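Local atomic coordinates of beta-ketothiolase BktB (Ralstonia eutropha, PDB entry 4NZS), a protein that catalyses the condensation of acetyl-CoA with propionyl-CoA or a second acetyl-CoA to give beta-ketoacyl-CoA, a step required for efficient production of the copolyester PHBV. Residues A[152-155]-A[161-164]; A[176-181]-A[233-238]; A[222-227]-A[255-260]. One frame throughout, in Å; residues are numbered along the deposited sequence.

Contact 1 of 3, residues A[152-155]-A[161-164]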
loop_
_atom_site.group_PDB
_atom_site.type_symbol
_atom_site.label_atom_id
_atom_site.label_comp_id
_atom_site.label_asym_id
_atom_site.label_seq_id
_atom_site.Cartn_x
_atom_site.Cartn_y
_atom_site.Cartn_z
ATOM N N GLY A 152 -2.319 -2.789 16.887
ATOM C CA GLY A 152 -3.748 -2.983 16.938
ATOM C C GLY A 152 -4.082 -3.897 18.051
ATOM O O GLY A 152 -4.858 -3.572 18.957
ATOM N N ALA A 153 -3.416 -5.027 17.986
ATOM C CA ALA A 153 -3.550 -6.137 18.908
ATOM C C ALA A 153 -3.151 -5.786 20.308
ATOM O O ALA A 153 -3.606 -6.431 21.214
ATOM C CB ALA A 153 -2.679 -7.300 18.439
ATOM N N LEU A 154 -2.284 -4.801 20.499
ATOM C CA LEU A 154 -1.847 -4.439 21.838
ATOM C C LEU A 154 -2.628 -3.282 22.485
ATOM O O LEU A 154 -2.118 -2.635 23.381
ATOM C CB LEU A 154 -0.375 -3.992 21.794
ATOM C CG LEU A 154 0.587 -5.027 21.281
ATOM C CD1 LEU A 154 1.969 -4.389 21.179
ATOM C CD2 LEU A 154 0.537 -6.255 22.165
ATOM N N HIS A 155 -3.849 -3.034 22.046
ATOM C CA HIS A 155 -4.533 -1.816 22.357
ATOM C C HIS A 155 -5.972 -2.169 22.682
ATOM O O HIS A 155 -6.692 -2.746 21.864
ATOM C CB HIS A 155 -4.506 -0.883 21.139
ATOM C CG HIS A 155 -3.437 0.156 21.183
ATOM N ND1 HIS A 155 -2.132 -0.100 20.839
ATOM C CD2 HIS A 155 -3.494 1.469 21.499
ATOM C CE1 HIS A 155 -1.423 1.005 20.977
ATOM N NE2 HIS A 155 -2.228 1.974 21.362
ATOM N N ILE A 161 -6.342 2.264 24.293
ATOM C CA ILE A 161 -5.050 2.403 25.018
ATOM C C ILE A 161 -4.279 1.107 25.056
ATOM O O ILE A 161 -4.838 0.030 24.968
ATOM C CB ILE A 161 -5.158 2.890 26.502
ATOM C CG1 ILE A 161 -6.249 2.146 27.283
ATOM C CG2 ILE A 161 -5.367 4.404 26.607
ATOM C CD1 ILE A 161 -5.704 1.078 28.202
ATOM N N HIS A 162 -2.972 1.253 25.220
ATOM C CA HIS A 162 -1.997 0.171 25.171
ATOM C C HIS A 162 -2.127 -0.665 26.449
ATOM O O HIS A 162 -2.474 -0.148 27.525
ATOM C CB HIS A 162 -0.629 0.825 25.073
ATOM C CG HIS A 162 0.448 -0.044 24.502
ATOM N ND1 HIS A 162 0.752 -1.298 25.001
ATOM C CD2 HIS A 162 1.342 0.191 23.506
ATOM C CE1 HIS A 162 1.771 -1.803 24.323
ATOM N NE2 HIS A 162 2.154 -0.921 23.418
ATOM N N MET A 163 -1.849 -1.961 26.350
ATOM C CA MET A 163 -1.910 -2.867 27.524
ATOM C C MET A 163 -0.968 -2.372 28.629
ATOM O O MET A 163 -1.164 -2.662 29.812
ATOM C CB MET A 163 -1.515 -4.319 27.174
ATOM C CG MET A 163 -2.195 -4.969 25.983
ATOM S SD MET A 163 -3.903 -5.285 26.350
ATOM C CE MET A 163 -4.648 -3.823 25.634
ATOM N N GLY A 164 0.092 -1.683 28.220
ATOM C CA GLY A 164 1.053 -1.099 29.131
ATOM C C GLY A 164 0.409 -0.020 29.962
ATOM O O GLY A 164 0.723 0.114 31.127
#

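Contact 2 of 3, residues A[176-181]-A[233-238]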
loop_
_atom_site.group_PDB
_atom_site.type_symbol
_atom_site.label_atom_id
_atom_site.label_comp_id
_atom_site.label_asym_id
_atom_site.label_seq_id
_atom_site.Cartn_x
_atom_site.Cartn_y
_atom_site.Cartn_z
ATOM N N ILE A 176 2.377 -2.046 43.286
ATOM C CA ILE A 176 3.621 -2.691 42.900
ATOM C C ILE A 176 4.516 -1.603 42.353
ATOM O O ILE A 176 4.261 -1.037 41.304
ATOM C CB ILE A 176 3.402 -3.777 41.836
ATOM C CG1 ILE A 176 2.674 -4.973 42.442
ATOM C CG2 ILE A 176 4.723 -4.218 41.231
ATOM C CD1 ILE A 176 1.175 -4.904 42.307
ATOM N N SER A 177 5.564 -1.306 43.097
ATOM C CA SER A 177 6.455 -0.221 42.762
ATOM C C SER A 177 7.357 -0.567 41.615
ATOM O O SER A 177 7.703 -1.719 41.428
ATOM C CB SER A 177 7.330 0.095 43.954
ATOM O OG SER A 177 8.180 -0.997 44.200
ATOM N N ARG A 178 7.782 0.444 40.874
ATOM C CA ARG A 178 8.875 0.220 39.934
ATOM C C ARG A 178 9.862 -0.852 40.419
ATOM O O ARG A 178 10.143 -1.786 39.671
ATOM C CB ARG A 178 9.594 1.530 39.654
ATOM C CG ARG A 178 10.867 1.405 38.834
ATOM C CD ARG A 178 10.600 1.248 37.354
ATOM N NE ARG A 178 11.782 1.577 36.558
ATOM C CZ ARG A 178 12.092 2.807 36.192
ATOM N NH1 ARG A 178 11.305 3.825 36.557
ATOM N NH2 ARG A 178 13.191 3.027 35.471
ATOM N N ALA A 179 10.358 -0.747 41.652
ATOM C CA ALA A 179 11.467 -1.615 42.090
ATOM C C ALA A 179 11.092 -3.099 42.214
ATOM O O ALA A 179 11.949 -3.962 42.055
ATOM C CB ALA A 179 12.099 -1.121 43.384
ATOM N N GLN A 180 9.829 -3.390 42.500
ATOM C CA GLN A 180 9.344 -4.754 42.353
ATOM C C GLN A 180 9.554 -5.193 40.886
ATOM O O GLN A 180 10.166 -6.220 40.603
ATOM C CB GLN A 180 7.853 -4.860 42.729
ATOM C CG GLN A 180 7.548 -5.280 44.169
ATOM C CD GLN A 180 6.855 -6.639 44.292
ATOM O OE1 GLN A 180 5.792 -6.738 44.910
ATOM N NE2 GLN A 180 7.457 -7.695 43.718
ATOM N N GLN A 181 9.078 -4.366 39.967
ATOM C CA GLN A 181 9.027 -4.717 38.562
ATOM C C GLN A 181 10.429 -4.857 37.990
ATOM O O GLN A 181 10.718 -5.849 37.319
ATOM C CB GLN A 181 8.227 -3.687 37.771
ATOM C CG GLN A 181 6.825 -3.406 38.313
ATOM C CD GLN A 181 6.191 -2.212 37.639
ATOM O OE1 GLN A 181 6.298 -2.038 36.423
ATOM N NE2 GLN A 181 5.540 -1.372 38.423
ATOM N N ASP A 233 21.450 -1.740 34.336
ATOM C CA ASP A 233 21.137 -1.864 32.921
ATOM C C ASP A 233 19.747 -1.314 32.691
ATOM O O ASP A 233 19.502 -0.489 31.810
ATOM C CB ASP A 233 21.081 -3.346 32.532
ATOM C CG ASP A 233 22.011 -3.690 31.434
ATOM O OD1 ASP A 233 22.299 -2.774 30.638
ATOM O OD2 ASP A 233 22.442 -4.878 31.370
ATOM N N MET A 234 18.852 -1.793 33.541
ATOM C CA MET A 234 17.443 -1.838 33.279
ATOM C C MET A 234 16.625 -0.979 34.256
ATOM O O MET A 234 15.398 -1.059 34.309
ATOM C CB MET A 234 17.062 -3.292 33.418
ATOM C CG MET A 234 15.742 -3.679 32.821
ATOM S SD MET A 234 15.137 -4.901 33.961
ATOM C CE MET A 234 16.002 -6.356 33.387
ATOM N N THR A 235 17.323 -0.181 35.050
ATOM C CA THR A 235 16.715 0.977 35.677
ATOM C C THR A 235 17.090 2.221 34.881
ATOM O O THR A 235 16.542 3.287 35.109
ATOM C CB THR A 235 17.092 1.160 37.165
ATOM O OG1 THR A 235 17.176 2.554 37.447
ATOM C CG2 THR A 235 18.427 0.503 37.565
ATOM N N LYS A 236 17.994 2.074 33.917
ATOM C CA LYS A 236 18.305 3.160 32.973
ATOM C C LYS A 236 17.117 3.488 32.061
ATOM O O LYS A 236 17.101 4.534 31.415
ATOM C CB LYS A 236 19.523 2.779 32.123
ATOM C CG LYS A 236 20.025 3.867 31.196
ATOM C CD LYS A 236 20.170 5.237 31.860
ATOM C CE LYS A 236 21.099 6.139 31.046
ATOM N NZ LYS A 236 20.900 7.587 31.344
ATOM N N LEU A 237 16.135 2.589 32.000
ATOM C CA LEU A 237 14.940 2.821 31.200
ATOM C C LEU A 237 14.009 3.795 31.888
ATOM O O LEU A 237 14.018 3.917 33.117
ATOM C CB LEU A 237 14.163 1.511 30.884
ATOM C CG LEU A 237 14.754 0.434 29.947
ATOM C CD1 LEU A 237 15.910 0.965 29.113
ATOM C CD2 LEU A 237 15.218 -0.802 30.695
ATOM N N ARG A 238 13.203 4.439 31.041
ATOM C CA ARG A 238 12.266 5.493 31.359
ATOM C C ARG A 238 10.868 4.942 31.070
ATOM O O ARG A 238 10.700 4.156 30.143
ATOM C CB ARG A 238 12.533 6.696 30.443
ATOM C CG ARG A 238 14.016 7.010 30.138
ATOM C CD ARG A 238 14.208 7.717 28.779
ATOM N NE ARG A 238 14.234 6.824 27.587
ATOM C CZ ARG A 238 13.206 6.562 26.760
ATOM N NH1 ARG A 238 12.002 7.080 26.945
ATOM N NH2 ARG A 238 13.386 5.760 25.722
#

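Contact 3 of 3, residues A[222-227]-A[255-260]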
loop_
_atom_site.group_PDB
_atom_site.type_symbol
_atom_site.label_atom_id
_atom_site.label_comp_id
_atom_site.label_asym_id
_atom_site.label_seq_id
_atom_site.Cartn_x
_atom_site.Cartn_y
_atom_site.Cartn_z
ATOM N N ASP A 222 16.266 -19.655 22.921
ATOM C CA ASP A 222 15.407 -18.499 23.046
ATOM C C ASP A 222 16.306 -17.298 23.165
ATOM O O ASP A 222 17.050 -17.185 24.102
ATOM C CB ASP A 222 14.567 -18.615 24.303
ATOM C CG ASP A 222 13.726 -19.861 24.327
ATOM O OD1 ASP A 222 12.894 -20.054 23.436
ATOM O OD2 ASP A 222 13.880 -20.656 25.253
ATOM N N GLU A 223 16.163 -16.380 22.219
ATOM C CA GLU A 223 17.086 -15.271 22.029
ATOM C C GLU A 223 16.756 -13.946 22.710
ATOM O O GLU A 223 17.571 -13.049 22.704
ATOM C CB GLU A 223 17.309 -15.030 20.534
ATOM C CG GLU A 223 16.044 -15.032 19.691
ATOM C CD GLU A 223 16.283 -14.619 18.250
ATOM O OE1 GLU A 223 17.416 -14.738 17.762
ATOM O OE2 GLU A 223 15.330 -14.173 17.600
ATOM N N HIS A 224 15.550 -13.819 23.242
ATOM C CA HIS A 224 15.133 -12.625 23.979
ATOM C C HIS A 224 15.813 -12.361 25.333
ATOM O O HIS A 224 16.127 -11.238 25.674
ATOM C CB HIS A 224 13.622 -12.621 24.142
ATOM C CG HIS A 224 13.053 -11.259 24.341
ATOM N ND1 HIS A 224 12.835 -10.392 23.300
ATOM C CD2 HIS A 224 12.680 -10.605 25.462
ATOM C CE1 HIS A 224 12.342 -9.264 23.769
ATOM N NE2 HIS A 224 12.240 -9.367 25.079
ATOM N N VAL A 225 15.983 -13.431 26.095
ATOM C CA VAL A 225 16.793 -13.505 27.298
ATOM C C VAL A 225 18.191 -12.878 27.215
ATOM O O VAL A 225 18.850 -12.900 26.165
ATOM C CB VAL A 225 16.946 -14.991 27.680
ATOM C CG1 VAL A 225 17.430 -15.808 26.495
ATOM C CG2 VAL A 225 17.868 -15.184 28.873
ATOM N N ARG A 226 18.652 -12.346 28.351
ATOM C CA ARG A 226 19.895 -11.579 28.426
ATOM C C ARG A 226 20.683 -12.044 29.652
ATOM O O ARG A 226 20.183 -11.998 30.784
ATOM C CB ARG A 226 19.595 -10.078 28.509
ATOM C CG ARG A 226 20.559 -9.186 27.699
ATOM C CD ARG A 226 21.101 -7.969 28.477
ATOM N NE ARG A 226 20.480 -6.636 28.272
ATOM C CZ ARG A 226 19.188 -6.354 28.027
ATOM N NH1 ARG A 226 18.256 -7.297 27.920
ATOM N NH2 ARG A 226 18.811 -5.080 27.879
ATOM N N HIS A 227 21.913 -12.476 29.411
ATOM C CA HIS A 227 22.742 -13.140 30.417
ATOM C C HIS A 227 23.644 -12.166 31.187
ATOM O O HIS A 227 24.162 -12.520 32.255
ATOM C CB HIS A 227 23.581 -14.207 29.727
ATOM C CG HIS A 227 22.765 -15.175 28.928
ATOM N ND1 HIS A 227 22.530 -16.470 29.338
ATOM C CD2 HIS A 227 22.097 -15.029 27.759
ATOM C CE1 HIS A 227 21.767 -17.083 28.450
ATOM N NE2 HIS A 227 21.487 -16.230 27.484
ATOM N N GLY A 255 8.176 -8.780 25.871
ATOM C CA GLY A 255 8.719 -8.608 24.547
ATOM C C GLY A 255 7.677 -8.818 23.469
ATOM O O GLY A 255 6.566 -9.236 23.747
ATOM N N LEU A 256 8.040 -8.478 22.241
ATOM C CA LEU A 256 7.259 -8.808 21.065
ATOM C C LEU A 256 8.010 -9.912 20.339
ATOM O O LEU A 256 9.179 -9.777 20.034
ATOM C CB LEU A 256 7.142 -7.596 20.168
ATOM C CG LEU A 256 6.838 -6.291 20.875
ATOM C CD1 LEU A 256 7.259 -5.121 20.027
ATOM C CD2 LEU A 256 5.368 -6.217 21.217
ATOM N N ASN A 257 7.353 -11.024 20.079
ATOM C CA ASN A 257 8.107 -12.206 19.775
ATOM C C ASN A 257 7.414 -13.174 18.865
ATOM O O ASN A 257 6.206 -13.138 18.735
ATOM C CB ASN A 257 8.456 -12.867 21.096
ATOM C CG ASN A 257 9.484 -12.070 21.878
ATOM O OD1 ASN A 257 10.711 -12.207 21.667
ATOM N ND2 ASN A 257 9.000 -11.224 22.801
ATOM N N ASP A 258 8.197 -14.073 18.276
ATOM C CA ASP A 258 7.704 -15.036 17.302
ATOM C C ASP A 258 7.752 -16.490 17.871
ATOM O O ASP A 258 8.786 -16.870 18.427
ATOM C CB ASP A 258 8.580 -14.947 16.047
ATOM C CG ASP A 258 8.649 -13.538 15.416
ATOM O OD1 ASP A 258 7.613 -12.873 15.209
ATOM O OD2 ASP A 258 9.764 -13.131 15.009
ATOM N N ALA A 259 6.674 -17.311 17.762
ATOM C CA ALA A 259 6.789 -18.742 18.145
ATOM C C ALA A 259 5.617 -19.642 17.880
ATOM O O ALA A 259 4.530 -19.202 17.508
ATOM C CB ALA A 259 7.151 -18.868 19.586
ATOM N N ALA A 260 5.864 -20.940 18.046
ATOM C CA ALA A 260 4.776 -21.926 18.085
ATOM C C ALA A 260 4.896 -22.927 19.243
ATOM O O ALA A 260 5.902 -22.992 19.962
ATOM C CB ALA A 260 4.698 -22.674 16.750
#

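Contact 1 of 3, residues A[152-155]-A[161-164]
The imidazoles of His-155 and His-162 meet obliquely, their centroids 5.1 Å apart and planes inclined at 49°. Over one face of the His-155 ring, offset toward its rim, sits the backbone N of His-162; over one face of the His-162 ring lies the carbonyl oxygen of Leu-154. Both rings lie in the connection between helix 149-153 and helix 163-173 of the thiolase fold, where His-162 is the N-cap of the second helix and its ND1 accepts a weak bond from Gly-164 N. With CG anti to the backbone N (chi1 -158°), the capping ring runs beside the Leu-154 side chain, and its CE1 comes 4.0 Å from Leu-154 CB. ND1 of His-155 is hydrogen-bonded to Leu-151 O, in the preceding helix, which fixes the rotation of that ring. The backbones of His-155 and His-162 form a single beta bridge, supplemented by a CA-H...O contact of 3.2 Å from His-155 CA to Ile-161 O. The hydroxyl of Tyr-71 of the second subunit donates a hydrogen bond to Ala-153 O, and Tyr-71 packs on Met-163. Met-163 N donates a hydrogen bond to Leu-154 O (3.1 Å, N-H...O angle 147°), while the Met-163 chain, bent at chi2 and chi3, folds CE back to 3.6 Å from Leu-154 O.

Contact 2 of 3, residues A[176-181]-A[233-238]
The start of helix 178-197 stands apart from the irregular loop 233-238, and the long side chain of Arg-178, in the first turn of the helix, spans the gap. The motif on the helix side is an N-cap: Ser-177 precedes the helix, and its OG accepts a weak bond from Gln-180 N at 3.4 Å. A second tie closes the same turn, where Gln-181 NE2 donates a hydrogen bond back to Ile-176 O at 3.2 Å; the donor stands 48° out of the carbonyl plane, although the oxygen lies close to the plane of the amide. Thr-247 OG1 is a further partner of that NE2, and Gln-181 packs on Ala-327 and Ala-328 of helix 327-336.

Across the contact, Arg-178 holds CG anti to its amide nitrogen (chi1 172°) and bends at chi2, which carries the guanidinium out to the loop. Its NE forms a salt bridge with Asp-182 one turn further along, and this bridge would steady the group while NH2 projects toward two loop carbonyls. The contact is plain surface packing within the N-terminal thiolase domain, away from the probable catalytic residues. Arg-178 NH2 lies 3.4 Å from Thr-235 O and 2.6 Å from Leu-237 O, both approached obliquely to the guanidinium plane.

Contact 3 of 3, residues A[222-227]-A[255-260]
His-224 carries this contact, its ring lying against Gly-255 and the side chain of Asn-257, and the residues leading up to it fasten the loop to strand 10-22. Asp-222 comes first: its OD1 forms a salt bridge with Arg-17 and also accepts a hydrogen bond from the backbone N of Ile-20. Glu-223 follows, with OE2 hydrogen-bonded to Thr-22 N.

At His-224 the loop turns its side chain toward the opposing segment. CG stands anti to the backbone N (chi1 -156°), which sets the imidazole against the start of strand 257-267, next to strand 10-22 in the large mixed sheet of the thiolase fold. The backbones themselves stay well separated, the closest pair of CA atoms being those of His-224 and Gly-255 at 7.6 Å, and the ring bridges that distance. The ring and the Asn-257 amide cross at about a right angle, their planes 81° apart, with the amide over one ring face and offset toward the rim. It is the ND1 side of the ring that the amide approaches, and Asn-257 CG lies 4.0 Å from His-224 ND1. Beyond it the NE2 end of the ring reaches the backbone of Gly-255, where His-224 NE2 lies 3.6 Å from Gly-255 CA. The neighbouring ring carbon is nearly as near, with His-224 CE1 3.8 Å from Gly-255 CA. A glycine there lets the imidazole come directly against the main chain.

After His-224 the chain swings off toward helix 178-197, where Val-225 packs on Ala-192 and Ile-196.

In the fold
All three contacts lie in the N-terminal part of the thiolase chain. Contacts 1 and 3, with centres 19 Å apart, meet directly where Leu-154 CD1 packs 3.9 Å from Leu-256 CD2. Both approach the probable catalytic centre: the side chain of Met-163 is about 6 Å from that of Cys-95, probably the residue that carries the acyl-thioester intermediate, and the side chain of Asn-257 about 5 Å from that of His-355, probably a proton acceptor. Contact 2 lies away from these sites, its centre 21 Å from that of contact 1, though helices 163-173 and 178-197 follow one another. Contacts 2 and 3 interleave along the chain, sharing the loop between strands 217-219 and 257-267.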